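Local coordinates for CocE/NonD family hydrolase (Staphylococcus aureus subsp. aureus COL, PDB 3III), which is probably a serine hydrolase of the alpha/beta-hydrolase fold, related to cocaine esterase and X-Pro dipeptidyl-peptidases, that cleaves ester or amide bonds, at residues 457-462 and 488-492. Numbering follows the deposited sequence.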
# COMPACT_ATOMS: atom_id res chain seq x y z
N LEU A 457 -12.30 -11.18 7.81
CA LEU A 457 -12.58 -12.42 7.11
C LEU A 457 -14.09 -12.70 6.99
O LEU A 457 -14.79 -12.63 7.95
CB LEU A 457 -11.95 -13.60 7.83
CG LEU A 457 -12.10 -14.97 7.13
CD1 LEU A 457 -11.29 -14.99 5.79
CD2 LEU A 457 -11.69 -16.12 8.08
N ARG A 458 -14.52 -13.09 5.80
CA ARG A 458 -15.84 -13.67 5.59
C ARG A 458 -15.65 -15.18 5.77
O ARG A 458 -14.81 -15.84 5.12
CB ARG A 458 -16.37 -13.26 4.22
CG ARG A 458 -17.75 -13.86 3.87
CD ARG A 458 -18.37 -13.13 2.69
NE ARG A 458 -18.88 -11.83 3.10
CZ ARG A 458 -19.49 -10.97 2.30
NH1 ARG A 458 -19.68 -11.23 1.02
NH2 ARG A 458 -19.89 -9.82 2.79
N VAL A 459 -16.37 -15.72 6.74
CA VAL A 459 -16.11 -17.09 7.19
C VAL A 459 -16.37 -18.15 6.11
O VAL A 459 -15.68 -19.17 6.06
CB VAL A 459 -16.86 -17.34 8.55
CG1 VAL A 459 -16.81 -18.82 8.99
CG2 VAL A 459 -16.25 -16.40 9.63
N SER A 460 -17.31 -17.92 5.20
CA SER A 460 -17.47 -18.84 4.05
C SER A 460 -16.19 -18.89 3.16
O SER A 460 -15.99 -19.84 2.42
CB SER A 460 -18.69 -18.49 3.21
OG SER A 460 -18.50 -17.26 2.57
N HIS A 461 -15.30 -17.91 3.32
CA HIS A 461 -14.02 -17.87 2.60
C HIS A 461 -12.82 -18.37 3.41
O HIS A 461 -11.66 -18.13 3.04
CB HIS A 461 -13.76 -16.43 2.18
CG HIS A 461 -14.68 -15.95 1.10
ND1 HIS A 461 -14.24 -15.26 -0.02
CD2 HIS A 461 -16.02 -16.09 0.95
CE1 HIS A 461 -15.27 -14.98 -0.79
NE2 HIS A 461 -16.37 -15.48 -0.23
N ARG A 462 -13.08 -19.03 4.52
CA ARG A 462 -12.00 -19.41 5.45
C ARG A 462 -10.96 -20.44 4.96
O ARG A 462 -9.94 -20.68 5.64
CB ARG A 462 -12.62 -20.00 6.74
CG ARG A 462 -13.34 -21.31 6.52
CD ARG A 462 -14.15 -21.71 7.78
NE ARG A 462 -14.95 -22.94 7.57
CZ ARG A 462 -16.11 -23.01 6.93
NH1 ARG A 462 -16.70 -21.94 6.41
NH2 ARG A 462 -16.70 -24.17 6.81
N GLU A 488 -23.03 -24.77 13.33
CA GLU A 488 -21.78 -25.34 12.84
C GLU A 488 -20.64 -24.49 13.37
O GLU A 488 -20.53 -23.33 13.00
CB GLU A 488 -21.75 -25.36 11.34
CG GLU A 488 -20.64 -26.15 10.73
CD GLU A 488 -20.68 -26.04 9.23
OE1 GLU A 488 -21.69 -25.58 8.64
OE2 GLU A 488 -19.68 -26.43 8.62
N ILE A 489 -19.82 -25.08 14.23
CA ILE A 489 -18.64 -24.46 14.77
C ILE A 489 -17.41 -24.72 13.88
O ILE A 489 -17.03 -25.90 13.68
CB ILE A 489 -18.34 -25.02 16.17
CG1 ILE A 489 -19.53 -24.74 17.10
CG2 ILE A 489 -17.09 -24.44 16.75
CD1 ILE A 489 -19.45 -25.50 18.45
N VAL A 490 -16.78 -23.66 13.36
CA VAL A 490 -15.65 -23.83 12.41
C VAL A 490 -14.41 -23.04 12.86
O VAL A 490 -14.55 -22.00 13.58
CB VAL A 490 -16.07 -23.46 10.99
CG1 VAL A 490 -17.32 -24.30 10.54
CG2 VAL A 490 -16.35 -21.98 10.91
N PRO A 491 -13.20 -23.55 12.52
CA PRO A 491 -11.97 -22.83 12.82
C PRO A 491 -11.64 -21.87 11.71
O PRO A 491 -11.78 -22.25 10.54
CB PRO A 491 -10.91 -23.95 12.85
CG PRO A 491 -11.48 -24.98 11.93
CD PRO A 491 -12.92 -24.93 12.09
N VAL A 492 -11.25 -20.64 12.08
CA VAL A 492 -10.86 -19.60 11.14
C VAL A 492 -9.56 -19.01 11.60
O VAL A 492 -9.25 -18.99 12.81
CB VAL A 492 -11.92 -18.50 11.00
CG1 VAL A 492 -13.31 -19.14 10.52
CG2 VAL A 492 -12.04 -17.70 12.29
O HOH W 1 -19.35 -25.12 6.05
O HOH W 2 -12.79 -24.27 8.67
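At one end of the beta-sandwich in the C-terminal, non-catalytic domain, Leu457, Val459 and Arg462 close over Val490 and Val492, where two sheets face each other. Residues 457-458 end strand 447-458 of one sheet, and the chain then enters a short 3-10 turn at 459-460, while Val490 and Val492 belong to strand 490-503 of the other. Branched aliphatic residues suit this seam because their methyl groups fill it. Val459 CG1 fits against both valines, 3.7 Å from Val490 CG2 and nearly as close to CG1 of Val492; with CG1 anti to the backbone N (chi1 171°), that methyl is the one directed at the two valines. Alongside, Leu457 CD2 meets Val492 CB at 3.8 Å, and Leu425 of the neighbouring strand 424-432 packs on both Val459 and Val492.

Such a jelly-roll-like sandwich is characteristic of the S15 and CocE family, and here Arg462 lies over the edge of its apolar interior. Arginine suits the place because its methylenes are apolar and its end is polar: the chain, extended from CG to NE, covers the valines, with CD 3.8 Å from Val492 CG1, and its guanidinium lays one face over Val490, NE lying 3.6 Å from CB. The edge of the group serves the polar partners. NH1 donates to Val459 O at 3.0 Å, in the guanidinium plane but above that of the carbonyl, whose opposite face receives Arg462 N; NH1 also bonds Leu482 O. In the same plane two waters accept from NE and NH2 and pass hydrogen bonds to Pro491 O and Glu488 OE2. These links should restrain rotation of the guanidinium. Glu488 OE2 itself stays 4.2 Å from Arg462 NH2, well out of plane, so no N-H points at it and any direct attraction is probably one of charge alone, while OE1 is held by Ser485 N.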